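Local coordinates for adhesin competence repressor (Streptococcus pyogenes serotype M3, PDB 5JLU), which represses transcription in response to zinc, acting as a metal-sensing, DNA-binding regulator of the MarR family, at residues I75-G86 with Y97-K105. Numbering follows the deposited sequence.
Sequences IKSLVKQDMLAG and YFELTELAK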
loop_
_atom_site.group_PDB
_atom_site.type_symbol
_atom_site.label_atom_id
_atom_site.label_comp_id
_atom_site.label_asym_id
_atom_site.label_seq_id
_atom_site.Cartn_x
_atom_site.Cartn_y
_atom_site.Cartn_z
ATOM N N ILE A 75 -6.563 -3.388 17.548
ATOM C CA ILE A 75 -7.567 -3.018 18.542
ATOM C C ILE A 75 -6.988 -2.555 19.903
ATOM O O ILE A 75 -7.468 -1.552 20.477
ATOM C CB ILE A 75 -8.595 -4.107 18.742
ATOM C CG1 ILE A 75 -9.509 -4.231 17.499
ATOM C CG2 ILE A 75 -9.469 -3.794 19.960
ATOM C CD1 ILE A 75 -10.409 -5.432 17.528
ATOM N N LYS A 76 -5.960 -3.209 20.413
ATOM C CA LYS A 76 -5.327 -2.692 21.637
ATOM C C LYS A 76 -4.833 -1.234 21.498
ATOM O O LYS A 76 -5.084 -0.356 22.351
ATOM C CB LYS A 76 -4.203 -3.589 22.058
ATOM C CG LYS A 76 -4.683 -4.795 22.852
ATOM C CD LYS A 76 -3.519 -5.763 23.139
ATOM C CE LYS A 76 -4.183 -7.060 23.685
ATOM N NZ LYS A 76 -3.167 -8.153 23.856
ATOM N N SER A 77 -4.173 -0.962 20.393
ATOM C CA SER A 77 -3.691 0.423 20.158
ATOM C C SER A 77 -4.861 1.390 20.002
ATOM O O SER A 77 -4.828 2.514 20.466
ATOM C CB SER A 77 -2.762 0.414 18.914
ATOM O OG SER A 77 -2.604 1.672 18.372
ATOM N N LEU A 78 -5.932 0.960 19.364
ATOM C CA LEU A 78 -7.131 1.799 19.260
ATOM C C LEU A 78 -7.820 2.092 20.619
ATOM O O LEU A 78 -8.239 3.229 20.912
ATOM C CB LEU A 78 -8.124 1.149 18.285
ATOM C CG LEU A 78 -7.707 1.256 16.796
ATOM C CD1 LEU A 78 -8.643 0.489 15.918
ATOM C CD2 LEU A 78 -7.738 2.707 16.389
ATOM N N VAL A 79 -7.993 1.047 21.421
ATOM C CA VAL A 79 -8.520 1.219 22.765
ATOM C C VAL A 79 -7.590 2.191 23.528
ATOM O O VAL A 79 -8.076 3.120 24.173
ATOM C CB VAL A 79 -8.616 -0.100 23.488
ATOM C CG1 VAL A 79 -8.926 0.118 25.003
ATOM C CG2 VAL A 79 -9.676 -1.023 22.840
ATOM N N LYS A 80 -6.272 2.005 23.420
ATOM C CA LYS A 80 -5.308 2.902 24.088
ATOM C C LYS A 80 -5.512 4.365 23.679
ATOM O O LYS A 80 -5.419 5.233 24.512
ATOM C CB LYS A 80 -3.838 2.486 23.856
ATOM C CG LYS A 80 -2.785 3.497 24.442
ATOM C CD LYS A 80 -1.414 3.467 23.743
ATOM C CE LYS A 80 -0.591 4.748 23.996
ATOM N NZ LYS A 80 0.008 5.327 22.761
ATOM N N GLN A 81 -5.875 4.615 22.422
ATOM C CA GLN A 81 -6.155 5.984 21.936
ATOM C C GLN A 81 -7.589 6.431 22.098
ATOM O O GLN A 81 -8.009 7.400 21.457
ATOM C CB GLN A 81 -5.719 6.095 20.481
ATOM C CG GLN A 81 -4.224 5.738 20.321
ATOM C CD GLN A 81 -3.799 5.777 18.830
ATOM O OE1 GLN A 81 -3.605 6.849 18.262
ATOM N NE2 GLN A 81 -3.675 4.624 18.207
ATOM N N ASP A 82 -8.352 5.722 22.935
ATOM C CA ASP A 82 -9.732 6.084 23.219
ATOM C C ASP A 82 -10.607 6.087 21.957
ATOM O O ASP A 82 -11.531 6.907 21.818
ATOM C CB ASP A 82 -9.758 7.462 23.891
ATOM C CG ASP A 82 -9.046 7.469 25.243
ATOM O OD1 ASP A 82 -9.270 6.553 26.081
ATOM O OD2 ASP A 82 -8.243 8.394 25.471
ATOM N N MET A 83 -10.334 5.157 21.051
ATOM C CA MET A 83 -11.051 5.107 19.768
ATOM C C MET A 83 -12.172 4.067 19.775
ATOM O O MET A 83 -13.147 4.203 19.073
ATOM C CB MET A 83 -10.010 4.829 18.665
ATOM C CG MET A 83 -10.127 5.729 17.476
ATOM S SD MET A 83 -9.872 7.450 17.871
ATOM C CE MET A 83 -8.287 7.641 17.097
ATOM N N LEU A 84 -12.013 3.009 20.557
ATOM C CA LEU A 84 -12.950 1.861 20.622
ATOM C C LEU A 84 -13.188 1.506 22.041
ATOM O O LEU A 84 -12.317 1.688 22.857
ATOM C CB LEU A 84 -12.335 0.541 20.020
ATOM C CG LEU A 84 -12.136 0.440 18.520
ATOM C CD1 LEU A 84 -11.610 -0.862 18.000
ATOM C CD2 LEU A 84 -13.426 0.795 17.828
ATOM N N ALA A 85 -14.333 0.897 22.291
ATOM C CA ALA A 85 -14.636 0.310 23.567
ATOM C C ALA A 85 -15.256 -1.049 23.294
ATOM O O ALA A 85 -15.996 -1.240 22.324
ATOM C CB ALA A 85 -15.608 1.189 24.345
ATOM N N GLY A 86 -14.849 -2.000 24.116
ATOM C CA GLY A 86 -15.273 -3.369 24.042
ATOM C C GLY A 86 -16.353 -3.593 25.093
ATOM O O GLY A 86 -16.290 -3.031 26.189
ATOM N N TYR A 97 -17.522 -7.702 21.559
ATOM C CA TYR A 97 -17.904 -6.800 20.472
ATOM C C TYR A 97 -17.273 -5.435 20.706
ATOM O O TYR A 97 -17.266 -4.896 21.835
ATOM C CB TYR A 97 -19.396 -6.605 20.479
ATOM C CG TYR A 97 -20.127 -7.832 20.035
ATOM C CD1 TYR A 97 -19.983 -8.337 18.733
ATOM C CD2 TYR A 97 -20.924 -8.538 20.925
ATOM C CE1 TYR A 97 -20.639 -9.512 18.331
ATOM C CE2 TYR A 97 -21.589 -9.707 20.526
ATOM C CZ TYR A 97 -21.447 -10.188 19.255
ATOM O OH TYR A 97 -22.103 -11.350 18.939
ATOM N N PHE A 98 -16.789 -4.858 19.617
ATOM C CA PHE A 98 -16.206 -3.559 19.635
ATOM C C PHE A 98 -17.096 -2.556 18.970
ATOM O O PHE A 98 -17.877 -2.853 18.048
ATOM C CB PHE A 98 -14.812 -3.624 19.038
ATOM C CG PHE A 98 -13.844 -4.362 19.928
ATOM C CD1 PHE A 98 -13.347 -3.763 21.063
ATOM C CD2 PHE A 98 -13.512 -5.651 19.670
ATOM C CE1 PHE A 98 -12.489 -4.429 21.925
ATOM C CE2 PHE A 98 -12.670 -6.337 20.535
ATOM C CZ PHE A 98 -12.146 -5.732 21.628
ATOM N N GLU A 99 -17.051 -1.374 19.525
ATOM C CA GLU A 99 -17.682 -0.250 18.881
ATOM C C GLU A 99 -16.951 1.049 19.121
ATOM O O GLU A 99 -16.131 1.187 20.033
ATOM C CB GLU A 99 -19.127 -0.146 19.331
ATOM C CG GLU A 99 -19.314 0.362 20.727
ATOM C CD GLU A 99 -20.734 0.093 21.260
ATOM O OE1 GLU A 99 -20.947 0.533 22.401
ATOM O OE2 GLU A 99 -21.606 -0.528 20.563
ATOM N N LEU A 100 -17.279 1.981 18.263
ATOM C CA LEU A 100 -16.591 3.244 18.200
ATOM C C LEU A 100 -16.975 4.115 19.419
ATOM O O LEU A 100 -18.139 4.130 19.820
ATOM C CB LEU A 100 -17.028 3.952 16.896
ATOM C CG LEU A 100 -16.156 3.783 15.629
ATOM C CD1 LEU A 100 -16.048 2.343 15.202
ATOM C CD2 LEU A 100 -16.738 4.644 14.526
ATOM N N THR A 101 -16.020 4.849 19.952
ATOM C CA THR A 101 -16.325 5.860 20.921
ATOM C C THR A 101 -16.662 7.117 20.122
ATOM O O THR A 101 -16.366 7.194 18.934
ATOM C CB THR A 101 -15.135 6.178 21.763
ATOM O OG1 THR A 101 -14.089 6.713 20.917
ATOM C CG2 THR A 101 -14.666 4.908 22.547
ATOM N N GLU A 102 -17.253 8.098 20.793
ATOM C CA GLU A 102 -17.648 9.372 20.178
ATOM C C GLU A 102 -16.533 10.036 19.450
ATOM O O GLU A 102 -16.724 10.562 18.355
ATOM C CB GLU A 102 -18.193 10.388 21.231
ATOM C CG GLU A 102 -19.394 11.164 20.696
ATOM C CD GLU A 102 -20.479 10.248 20.121
ATOM O OE1 GLU A 102 -20.761 9.171 20.725
ATOM O OE2 GLU A 102 -21.030 10.591 19.046
ATOM N N LEU A 103 -15.375 10.051 20.102
ATOM C CA LEU A 103 -14.148 10.609 19.522
ATOM C C LEU A 103 -13.697 9.971 18.158
ATOM O O LEU A 103 -12.969 10.607 17.353
ATOM C CB LEU A 103 -13.032 10.429 20.557
ATOM C CG LEU A 103 -11.611 10.856 20.223
ATOM C CD1 LEU A 103 -11.561 12.375 20.230
ATOM C CD2 LEU A 103 -10.600 10.268 21.208
ATOM N N ALA A 104 -14.064 8.710 17.929
ATOM C CA ALA A 104 -13.630 7.977 16.685
ATOM C C ALA A 104 -14.501 8.319 15.501
ATOM O O ALA A 104 -14.065 8.220 14.372
ATOM C CB ALA A 104 -13.703 6.501 16.918
ATOM N N LYS A 105 -15.748 8.689 15.772
ATOM C CA LYS A 105 -16.767 8.825 14.725
ATOM C C LYS A 105 -16.439 9.824 13.635
ATOM O O LYS A 105 -16.561 9.472 12.479
ATOM C CB LYS A 105 -18.152 9.091 15.323
ATOM C CG LYS A 105 -18.730 7.828 15.941
ATOM C CD LYS A 105 -20.009 8.029 16.743
ATOM C CE LYS A 105 -20.227 6.854 17.688
ATOM N NZ LYS A 105 -21.640 6.389 17.740
#
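Thr101 grips the turn after a helix with two bonds to consecutive carbonyls: its OG1 donates to Asp82 O at 2.7 Å, and its N donates to Met83 O at 3.1 Å. For the first, a chi1 of 63° places OG1 between the backbone N and carbonyl carbon of Thr101, turned to Asp82 O; the second is straight at the hydrogen (175°), although the N lies well above the carbonyl plane of Met83. Asp82, with positive phi, is the C-prime residue of a Schellman motif ending the helix, so Thr101 ties that helix end to the residue following strand 96-100. Ala104 CB packs against Met83 CG at 3.7 Å, and Leu103 CD2 comes within 3.5 Å of Asp82 O. Beyond the turn the chains pair antiparallel: Ala85 N to Glu99 O is 2.9 Å and Glu99 N to Ala85 O 3.0 Å. On the next pair, Gly86 leaves room for the Phe98 ring, whose CD1 lies 3.6 Å from Gly86 CA. Ile75 CG2 lies over one ring face in a CH-pi contact, 3.8 Å from the centroid and 20° off the normal, with Ile75 CD1 near Phe98 CD2. Thus helix 68-80, probably the DNA-recognition helix as in other MarR-family proteins, packs on the wing hairpin 84-88/96-100; Leu84 and Leu100 meet helix 41-52, and Phe98 bonds through its backbone to Leu55 of strand 55-56, which flanks 96-100 away from 84-88.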